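Local coordinates for probable acetyltransferases (Chromobacterium violaceum, PDB 3PZJ), which probably transfers an acetyl group as a member of the GNAT family, possibly to the N-terminal serine or alanine of proteins, at residues Thr80-Thr85 and Leu105-Tyr110; Cys156-Asp161 and Ala168-Arg173. All blocks are in the same frame, centred on the assembly; numbering follows the deposited sequence. Where two conformers were deposited one is given.

Contact 1 of 2, residues Thr80-Thr85 and Leu105-Tyr110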
loop_
_atom_site.group_PDB
_atom_site.type_symbol
_atom_site.label_atom_id
_atom_site.label_comp_id
_atom_site.label_asym_id
_atom_site.label_seq_id
_atom_site.Cartn_x
_atom_site.Cartn_y
_atom_site.Cartn_z
ATOM N N THR A 80 -19.967 13.370 6.104
ATOM C CA THR A 80 -20.096 12.185 5.268
ATOM C C THR A 80 -18.703 11.599 4.939
ATOM O O THR A 80 -18.452 10.414 5.194
ATOM C CB THR A 80 -20.861 12.440 3.968
ATOM O OG1 THR A 80 -22.219 12.833 4.256
ATOM C CG2 THR A 80 -20.900 11.176 3.122
ATOM N N TRP A 81 -17.795 12.465 4.478
ATOM C CA TRP A 81 -16.375 12.099 4.226
ATOM C C TRP A 81 -15.722 11.493 5.444
ATOM O O TRP A 81 -15.048 10.450 5.362
ATOM C CB TRP A 81 -15.559 13.317 3.681
ATOM C CG TRP A 81 -14.167 12.965 3.505
ATOM C CD1 TRP A 81 -13.606 12.233 2.491
ATOM C CD2 TRP A 81 -13.144 13.242 4.407
ATOM N NE1 TRP A 81 -12.256 12.094 2.712
ATOM C CE2 TRP A 81 -11.959 12.669 3.897
ATOM C CE3 TRP A 81 -13.104 13.905 5.633
ATOM C CZ2 TRP A 81 -10.745 12.800 4.531
ATOM C CZ3 TRP A 81 -11.889 14.004 6.288
ATOM C CH2 TRP A 81 -10.720 13.449 5.722
ATOM N N LEU A 82 -15.916 12.101 6.620
ATOM C CA LEU A 82 -15.272 11.634 7.826
ATOM C C LEU A 82 -15.724 10.295 8.153
ATOM O O LEU A 82 -14.902 9.425 8.413
ATOM C CB LEU A 82 -15.609 12.470 9.108
ATOM C CG LEU A 82 -14.720 13.624 9.496
ATOM C CD1 LEU A 82 -15.319 14.276 10.706
ATOM C CD2 LEU A 82 -13.191 13.261 9.717
ATOM N N ALA A 83 -17.051 10.118 8.157
ATOM C CA ALA A 83 -17.677 8.857 8.485
ATOM C C ALA A 83 -17.231 7.752 7.566
ATOM O O ALA A 83 -16.881 6.725 8.073
ATOM C CB ALA A 83 -19.188 8.981 8.449
ATOM N N LEU A 84 -17.254 7.932 6.243
ATOM C CA LEU A 84 -16.765 6.910 5.305
ATOM C C LEU A 84 -15.241 6.662 5.443
ATOM O O LEU A 84 -14.752 5.521 5.244
ATOM C CB LEU A 84 -17.086 7.296 3.852
ATOM C CG LEU A 84 -18.556 7.451 3.487
ATOM C CD1 LEU A 84 -18.788 7.956 2.066
ATOM C CD2 LEU A 84 -19.261 6.103 3.715
ATOM N N THR A 85 -14.466 7.685 5.793
ATOM C CA THR A 85 -13.019 7.432 6.011
ATOM C C THR A 85 -12.765 6.522 7.263
ATOM O O THR A 85 -12.014 5.532 7.209
ATOM C CB THR A 85 -12.252 8.760 6.160
ATOM O OG1 THR A 85 -12.422 9.541 4.971
ATOM C CG2 THR A 85 -10.788 8.556 6.398
ATOM N N LEU A 105 -8.672 21.144 17.743
ATOM C CA LEU A 105 -7.706 22.009 17.039
ATOM C C LEU A 105 -7.210 21.453 15.687
ATOM O O LEU A 105 -6.525 22.123 14.934
ATOM C CB LEU A 105 -6.481 22.192 17.892
ATOM C CG LEU A 105 -6.733 22.775 19.263
ATOM C CD1 LEU A 105 -5.384 22.654 20.012
ATOM C CD2 LEU A 105 -7.231 24.205 19.065
ATOM N N GLY A 106 -7.590 20.220 15.394
ATOM C CA GLY A 106 -7.406 19.595 14.052
ATOM C C GLY A 106 -7.544 18.107 14.245
ATOM O O GLY A 106 -7.960 17.665 15.324
ATOM N N PHE A 107 -7.168 17.351 13.233
ATOM C CA PHE A 107 -7.201 15.917 13.306
ATOM C C PHE A 107 -6.083 15.251 12.556
ATOM O O PHE A 107 -5.414 15.869 11.810
ATOM C CB PHE A 107 -8.554 15.343 12.909
ATOM C CG PHE A 107 -8.913 15.522 11.465
ATOM C CD1 PHE A 107 -8.799 14.491 10.599
ATOM C CD2 PHE A 107 -9.400 16.705 10.999
ATOM C CE1 PHE A 107 -9.144 14.640 9.326
ATOM C CE2 PHE A 107 -9.740 16.857 9.721
ATOM C CZ PHE A 107 -9.610 15.837 8.883
ATOM N N LEU A 108 -5.899 13.971 12.850
ATOM C CA LEU A 108 -4.920 13.098 12.230
ATOM C C LEU A 108 -5.127 11.659 12.676
ATOM O O LEU A 108 -5.912 11.406 13.491
ATOM C CB LEU A 108 -3.503 13.553 12.531
ATOM C CG LEU A 108 -2.878 13.101 13.808
ATOM C CD1 LEU A 108 -1.384 13.280 13.772
ATOM C CD2 LEU A 108 -3.478 13.749 14.954
ATOM N N GLY A 109 -4.446 10.719 12.070
ATOM C CA GLY A 109 -4.587 9.346 12.469
ATOM C C GLY A 109 -3.720 8.356 11.743
ATOM O O GLY A 109 -2.720 8.731 11.223
ATOM N N TYR A 110 -4.139 7.101 11.735
ATOM C CA TYR A 110 -3.457 6.037 11.060
ATOM C C TYR A 110 -4.286 5.635 9.840
ATOM O O TYR A 110 -5.545 5.662 9.843
ATOM C CB TYR A 110 -3.349 4.855 12.000
ATOM C CG TYR A 110 -2.603 5.095 13.319
ATOM C CD1 TYR A 110 -1.272 5.463 13.334
ATOM C CD2 TYR A 110 -3.230 4.872 14.555
ATOM C CE1 TYR A 110 -0.577 5.581 14.536
ATOM C CE2 TYR A 110 -2.528 5.031 15.770
ATOM C CZ TYR A 110 -1.224 5.393 15.725
ATOM O OH TYR A 110 -0.553 5.491 16.892
#

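Contact 2 of 2, residues Cys156-Asp161 and Ala168-Arg173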
loop_
_atom_site.group_PDB
_atom_site.type_symbol
_atom_site.label_atom_id
_atom_site.label_comp_id
_atom_site.label_asym_id
_atom_site.label_seq_id
_atom_site.Cartn_x
_atom_site.Cartn_y
_atom_site.Cartn_z
ATOM N N CYS A 156 6.473 2.837 10.447
ATOM C CA CYS A 156 5.517 3.892 10.451
ATOM C C CYS A 156 5.700 4.773 9.178
ATOM O O CYS A 156 6.809 5.228 9.148
ATOM C CB CYS A 156 5.513 4.750 11.720
ATOM S SG CYS A 156 4.798 3.946 13.168
ATOM N N GLU A 157 4.822 4.877 8.202
ATOM C CA GLU A 157 5.074 5.660 7.024
ATOM C C GLU A 157 4.524 7.054 7.202
ATOM O O GLU A 157 3.643 7.277 7.985
ATOM C CB GLU A 157 4.388 5.062 5.809
ATOM C CG GLU A 157 5.052 3.939 5.269
ATOM C CD GLU A 157 4.413 3.411 4.016
ATOM O OE1 GLU A 157 4.985 2.505 3.483
ATOM O OE2 GLU A 157 3.387 3.884 3.595
ATOM N N TRP A 158 5.062 7.962 6.415
ATOM C CA TRP A 158 4.513 9.262 6.164
ATOM C C TRP A 158 4.585 9.430 4.662
ATOM O O TRP A 158 5.603 9.229 4.084
ATOM C CB TRP A 158 5.299 10.349 6.881
ATOM C CG TRP A 158 4.824 11.773 6.712
ATOM C CD1 TRP A 158 4.837 12.514 5.584
ATOM C CD2 TRP A 158 4.312 12.619 7.730
ATOM N NE1 TRP A 158 4.357 13.758 5.826
ATOM C CE2 TRP A 158 4.027 13.852 7.142
ATOM C CE3 TRP A 158 4.073 12.460 9.084
ATOM C CZ2 TRP A 158 3.520 14.906 7.863
ATOM C CZ3 TRP A 158 3.558 13.503 9.778
ATOM C CH2 TRP A 158 3.296 14.709 9.176
ATOM N N ARG A 159 3.461 9.768 4.067
ATOM C CA ARG A 159 3.377 9.960 2.603
ATOM C C ARG A 159 2.802 11.355 2.245
ATOM O O ARG A 159 1.955 11.907 2.946
ATOM C CB ARG A 159 2.453 8.956 1.948
ATOM C CG ARG A 159 2.935 7.574 1.980
ATOM C CD ARG A 159 2.034 6.579 1.216
ATOM N NE ARG A 159 2.647 5.263 1.312
ATOM C CZ ARG A 159 2.626 4.346 0.358
ATOM N NH1 ARG A 159 3.170 3.161 0.580
ATOM N NH2 ARG A 159 1.993 4.604 -0.753
ATOM N N CYS A 160 3.276 11.924 1.143
ATOM C CA CYS A 160 2.725 13.214 0.658
ATOM C C CYS A 160 2.881 13.419 -0.813
ATOM O O CYS A 160 3.621 12.766 -1.501
ATOM C CB CYS A 160 3.324 14.400 1.434
ATOM S SG CYS A 160 5.033 14.704 1.127
ATOM N N ASP A 161 2.064 14.316 -1.340
ATOM C CA ASP A 161 2.199 14.741 -2.728
ATOM C C ASP A 161 3.531 15.381 -2.843
ATOM O O ASP A 161 3.957 16.139 -1.984
ATOM C CB ASP A 161 1.032 15.677 -3.109
ATOM C CG ASP A 161 1.010 16.057 -4.589
ATOM O OD1 ASP A 161 2.041 16.583 -5.105
ATOM O OD2 ASP A 161 -0.085 15.880 -5.193
ATOM N N ALA A 168 6.653 17.280 3.330
ATOM C CA ALA A 168 7.942 16.655 3.199
ATOM C C ALA A 168 8.939 17.162 4.255
ATOM O O ALA A 168 9.667 16.391 4.865
ATOM C CB ALA A 168 8.489 16.863 1.793
ATOM N N ALA A 169 8.882 18.438 4.564
ATOM C CA ALA A 169 9.863 19.035 5.473
ATOM C C ALA A 169 9.466 18.669 6.886
ATOM O O ALA A 169 10.331 18.361 7.737
ATOM C CB ALA A 169 9.921 20.580 5.282
ATOM N N ALA A 170 8.160 18.606 7.122
ATOM C CA ALA A 170 7.664 18.090 8.384
ATOM C C ALA A 170 8.108 16.652 8.644
ATOM O O ALA A 170 8.563 16.331 9.707
ATOM C CB ALA A 170 6.065 18.177 8.475
ATOM N N ALA A 171 7.891 15.779 7.695
ATOM C CA ALA A 171 8.363 14.407 7.855
ATOM C C ALA A 171 9.833 14.346 8.256
ATOM O O ALA A 171 10.241 13.672 9.210
ATOM C CB ALA A 171 8.093 13.583 6.552
ATOM N N ARG A 172 10.660 15.060 7.518
ATOM C CA ARG A 172 12.096 15.048 7.828
ATOM C C ARG A 172 12.393 15.648 9.206
ATOM O O ARG A 172 13.245 15.135 9.926
ATOM C CB ARG A 172 12.899 15.734 6.696
ATOM C CG ARG A 172 13.015 14.910 5.463
ATOM C CD ARG A 172 13.602 15.724 4.296
ATOM N NE ARG A 172 13.778 15.064 3.006
ATOM C CZ ARG A 172 14.688 14.123 2.737
ATOM N NH1 ARG A 172 15.510 13.663 3.656
ATOM N NH2 ARG A 172 14.799 13.665 1.521
ATOM N N ARG A 173 11.651 16.658 9.579
ATOM C CA ARG A 173 11.838 17.336 10.834
ATOM C C ARG A 173 11.494 16.367 11.958
ATOM O O ARG A 173 12.145 16.354 12.934
ATOM C CB ARG A 173 10.955 18.565 10.852
ATOM C CG ARG A 173 11.092 19.420 12.026
ATOM C CD ARG A 173 10.622 20.818 11.818
ATOM N NE ARG A 173 9.307 20.907 11.249
ATOM C CZ ARG A 173 9.038 21.476 10.078
ATOM N NH1 ARG A 173 7.809 21.540 9.667
ATOM N NH2 ARG A 173 9.997 22.011 9.331
#

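Contact 1 of 2, residues Thr80-Thr85 and Leu105-Tyr110
W81 and F107 meet with the outer corner of the indole against the far end of the phenyl ring: CZ3 of W81 comes within 3.9 Å of CZ of F107, and CH2 of W81 lies 4.1 Å from CE1 of F107. CZ of F107 sits at the edge of the indole, near its plane, while the indole reaches the phenyl obliquely. W81 gets there by an extended first torsion, CG anti to the backbone N (177°), which carries the six-membered ring out from the helix toward the strand. F107 leaves the strand toward the helix, and CD2 of L82 adds a looser touch, 4.3 Å from CE1 of F107. This is the tight part of the contact, a small apolar core widened by L53 and F57 of helix 46-58 and by L44. Y69 and F72 bring their rings to W81 as well.

The backbones stay well apart, with the CA atoms of L82 and F107 10.7 Å from each other, and no hydrogen bond bridges them. One helical turn beyond W81, T85 folds its OG1 back to W81 O (2.8 Å), from the opposite face of the carbonyl plane to T85 N; the same hydroxyl lies above one face of the indole, toward its rim. The other side of the helix is loose: T80 and L84 are exposed and A83 partly so. Helix 75-87, between strands 39-43 and 92-98, packs here on strand 106-114, as the second of the two helices after the first long strand does in GNAT acetyltransferases.

Contact 2 of 2, residues Cys156-Asp161 and Ala168-Arg173
Strand 156-161 and helix 168-173 run nearly antiparallel, their N-to-C directions 160° apart and their axes 9.0 Å from each other at closest approach. The nearest CA pairs are W158 with A171, at 6.6 Å, and C160 with A168, so two residues on the same side of the strand face three small helix residues.

W158 does most of the work. Its first torsion sets CG anti to the backbone N (-180°), swinging the indole out from the strand so that one face lies against the helix. CB of A171 sits over the five-membered ring in a CH-pi contact, 3.7 Å from the ring centroid and 15° off the normal; its nearest ring atom is W158 CD1, at 3.6 Å. Farther along the indole, CB of A170 approaches CZ2 of W158 obliquely, at 4.2 Å. The indole's polar edge is held too, since NE1 of W158 bonds to OG of S167, just ahead of the segment on the same helix, which helps to hold the turn of the ring. F176 also meets the indole. Two residues up the strand, SG of C160 packs 3.8 Å from A168 N and slightly farther from A168 CB.

On the strand's other side R159 grips E157 in a salt bridge, NE to OE2 at 2.8 Å, with R155 also pairing with E157. The helix is the crossover from strand 155-161 to strand 177-188, which run parallel with strand 191-201 inserted between them, as in the C-terminal part of the GNAT fold.

Past strands 34-35 and 39-43 and helix 46-58, the chain forms helix 75-87 and strand 92-98 and turns back into strand 106-114, where contact 1 closes a loop of 19 intervening residues. Strand 119-127 and helix 135-150 follow before strand 155-161; after a three-residue turn helix 165-174 closes contact 2, with six residues between its segments. The two loops are in series, neither nested nor crossed. The centres of contact 1 and contact 2 are 18 Å apart, on opposite sides of the chain's centre. Both reach the same mixed sheet, in which strand 119-127 separates strands 106-114 and 155-161: contact 1 ties an earlier helix to it, contact 2 a later one.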